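Local coordinates for protein ZYG-9 (Caenorhabditis elegans, PDB 2OF3) that plays a major role in organizing microtubules and spindle poles during mitosis and meiosis in one-cell stage embryos, as a TOG-domain protein of the XMAP215/Dis1 family, at residues A[34-39]-A[92-97]. Residues are numbered along the deposited sequence; the frame is centred on the assembly and turned at random.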
loop_
_atom_site.group_PDB
_atom_site.type_symbol
_atom_site.label_atom_id
_atom_site.label_comp_id
_atom_site.label_asym_id
_atom_site.label_seq_id
_atom_site.Cartn_x
_atom_site.Cartn_y
_atom_site.Cartn_z
ATOM N N GLU A 34 -22.281 0.961 -5.010
ATOM C CA GLU A 34 -22.323 2.229 -4.275
ATOM C C GLU A 34 -21.001 3.023 -4.303
ATOM O O GLU A 34 -20.983 4.252 -4.458
ATOM C CB GLU A 34 -22.711 1.974 -2.819
ATOM C CG GLU A 34 -23.191 3.304 -2.171
ATOM C CD GLU A 34 -23.447 3.251 -0.661
ATOM O OE1 GLU A 34 -23.078 2.237 -0.018
ATOM O OE2 GLU A 34 -23.956 4.283 -0.114
ATOM N N HIS A 35 -19.891 2.309 -4.121
ATOM C CA HIS A 35 -18.565 2.921 -4.149
ATOM C C HIS A 35 -18.202 3.398 -5.572
ATOM O O HIS A 35 -17.710 4.505 -5.739
ATOM C CB HIS A 35 -17.514 1.949 -3.619
ATOM C CG HIS A 35 -17.657 1.660 -2.163
ATOM N ND1 HIS A 35 -18.378 0.581 -1.690
ATOM C CD2 HIS A 35 -17.229 2.338 -1.074
ATOM C CE1 HIS A 35 -18.369 0.596 -0.371
ATOM N NE2 HIS A 35 -17.688 1.654 0.028
ATOM N N ILE A 36 -18.453 2.567 -6.586
ATOM C CA ILE A 36 -18.158 2.932 -7.966
ATOM C C ILE A 36 -18.975 4.144 -8.385
ATOM O O ILE A 36 -18.430 5.048 -9.033
ATOM C CB ILE A 36 -18.385 1.714 -8.944
ATOM C CG1 ILE A 36 -17.419 0.570 -8.624
ATOM C CG2 ILE A 36 -18.247 2.141 -10.453
ATOM C CD1 ILE A 36 -17.949 -0.812 -9.188
ATOM N N SER A 37 -20.265 4.181 -8.034
ATOM C CA SER A 37 -21.102 5.364 -8.448
ATOM C C SER A 37 -20.604 6.619 -7.764
ATOM O O SER A 37 -20.646 7.691 -8.380
ATOM C CB SER A 37 -22.594 5.279 -8.040
ATOM O OG SER A 37 -23.228 4.184 -8.651
ATOM N N GLN A 38 -20.198 6.512 -6.488
ATOM C CA GLN A 38 -19.683 7.704 -5.775
ATOM C C GLN A 38 -18.407 8.201 -6.483
ATOM O O GLN A 38 -18.244 9.407 -6.722
ATOM C CB GLN A 38 -19.384 7.371 -4.297
ATOM C CG GLN A 38 -18.723 8.533 -3.539
ATOM C CD GLN A 38 -18.508 8.203 -2.085
ATOM O OE1 GLN A 38 -17.387 7.707 -1.666
ATOM N NE2 GLN A 38 -19.572 8.399 -1.288
ATOM N N LEU A 39 -17.491 7.289 -6.775
ATOM C CA LEU A 39 -16.260 7.678 -7.476
ATOM C C LEU A 39 -16.524 8.314 -8.819
ATOM O O LEU A 39 -15.922 9.332 -9.166
ATOM C CB LEU A 39 -15.316 6.466 -7.660
ATOM C CG LEU A 39 -13.970 6.693 -8.398
ATOM C CD1 LEU A 39 -13.141 7.614 -7.586
ATOM C CD2 LEU A 39 -13.250 5.358 -8.576
ATOM N N CYS A 92 -7.634 3.135 -9.440
ATOM C CA CYS A 92 -6.618 2.092 -9.488
ATOM C C CYS A 92 -6.950 0.927 -8.545
ATOM O O CYS A 92 -6.738 -0.223 -8.936
ATOM C CB CYS A 92 -5.223 2.665 -9.153
ATOM S SG CYS A 92 -4.546 3.831 -10.441
ATOM N N THR A 93 -7.508 1.173 -7.342
ATOM C CA THR A 93 -7.857 0.052 -6.478
ATOM C C THR A 93 -8.915 -0.856 -7.104
ATOM O O THR A 93 -8.920 -2.057 -6.827
ATOM C CB THR A 93 -8.339 0.462 -5.031
ATOM O OG1 THR A 93 -9.577 1.177 -5.148
ATOM C CG2 THR A 93 -7.325 1.343 -4.323
ATOM N N LEU A 94 -9.826 -0.292 -7.914
ATOM C CA LEU A 94 -10.854 -1.074 -8.617
ATOM C C LEU A 94 -10.192 -2.058 -9.587
ATOM O O LEU A 94 -10.621 -3.229 -9.700
ATOM C CB LEU A 94 -11.808 -0.141 -9.364
ATOM C CG LEU A 94 -12.659 0.867 -8.585
ATOM C CD1 LEU A 94 -13.566 1.562 -9.551
ATOM C CD2 LEU A 94 -13.456 0.176 -7.514
ATOM N N ARG A 95 -9.141 -1.586 -10.251
ATOM C CA ARG A 95 -8.278 -2.431 -11.082
ATOM C C ARG A 95 -7.536 -3.497 -10.341
ATOM O O ARG A 95 -7.196 -4.497 -10.937
ATOM C CB ARG A 95 -7.268 -1.609 -11.897
ATOM C CG ARG A 95 -7.894 -0.510 -12.733
ATOM C CD ARG A 95 -8.918 -1.087 -13.723
ATOM N NE ARG A 95 -10.085 -0.241 -13.621
ATOM C CZ ARG A 95 -11.310 -0.632 -13.328
ATOM N NH1 ARG A 95 -11.619 -1.880 -13.185
ATOM N NH2 ARG A 95 -12.240 0.276 -13.241
ATOM N N PHE A 96 -7.300 -3.348 -9.048
ATOM C CA PHE A 96 -6.689 -4.426 -8.258
ATOM C C PHE A 96 -7.555 -5.674 -8.089
ATOM O O PHE A 96 -7.045 -6.719 -7.690
ATOM C CB PHE A 96 -6.201 -3.920 -6.868
ATOM C CG PHE A 96 -5.120 -2.869 -6.944
ATOM C CD1 PHE A 96 -4.370 -2.688 -8.113
ATOM C CD2 PHE A 96 -4.851 -2.041 -5.855
ATOM C CE1 PHE A 96 -3.364 -1.686 -8.210
ATOM C CE2 PHE A 96 -3.849 -1.039 -5.915
ATOM C CZ PHE A 96 -3.096 -0.863 -7.117
ATOM N N PHE A 97 -8.846 -5.590 -8.389
ATOM C CA PHE A 97 -9.750 -6.723 -8.200
ATOM C C PHE A 97 -9.955 -7.573 -9.486
ATOM O O PHE A 97 -10.405 -8.717 -9.436
ATOM C CB PHE A 97 -11.069 -6.219 -7.603
ATOM C CG PHE A 97 -10.944 -5.904 -6.139
ATOM C CD1 PHE A 97 -11.219 -6.874 -5.184
ATOM C CD2 PHE A 97 -10.473 -4.667 -5.717
ATOM C CE1 PHE A 97 -11.065 -6.632 -3.836
ATOM C CE2 PHE A 97 -10.336 -4.388 -4.339
ATOM C CZ PHE A 97 -10.633 -5.379 -3.395
#
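Leu94 reaches across from helix 85-95 to Ile36 and Leu39, one turn apart on helix 33-44; its CD1 touches both, its CD2 Ile36 alone. With Leu39 the meeting is tip to tip: CD2 of Leu39 stands 3.9 Å from CD1 of Leu94. CG of Leu39 lies anti to its own backbone N (chi1 179°), which extends the side chain and brings CD2 to that methyl. Ile36 is met differently, the two side chains crossing at a slant, with Ile36 CG1 4.1 Å from both CD1 and CD2 of Leu94. No hydrogen bond or charge pair joins the segments; the contact is wholly aliphatic and small, burying 125 Å² in all. The backbones come closest at Ile36 CA and Leu94 CA, 8.4 Å apart. Its tight part is the buried Leu39–Leu94 pair, where Leu39 also touches Leu87, Lys90 and Trp91 of helix 85-95. The looser side is at Ile36, which remains partly exposed and makes only the longer 4.1 Å contacts. His35, a turn before Leu39, packs edge-to-face on Phe28. Cys92 and Phe96 lean on helix 101-120, and Thr93 and Phe96 on helix 127-139; helix 85-95 thus lies between these two and helix 33-44, on its Leu94 side, within an all-helical TOG fold.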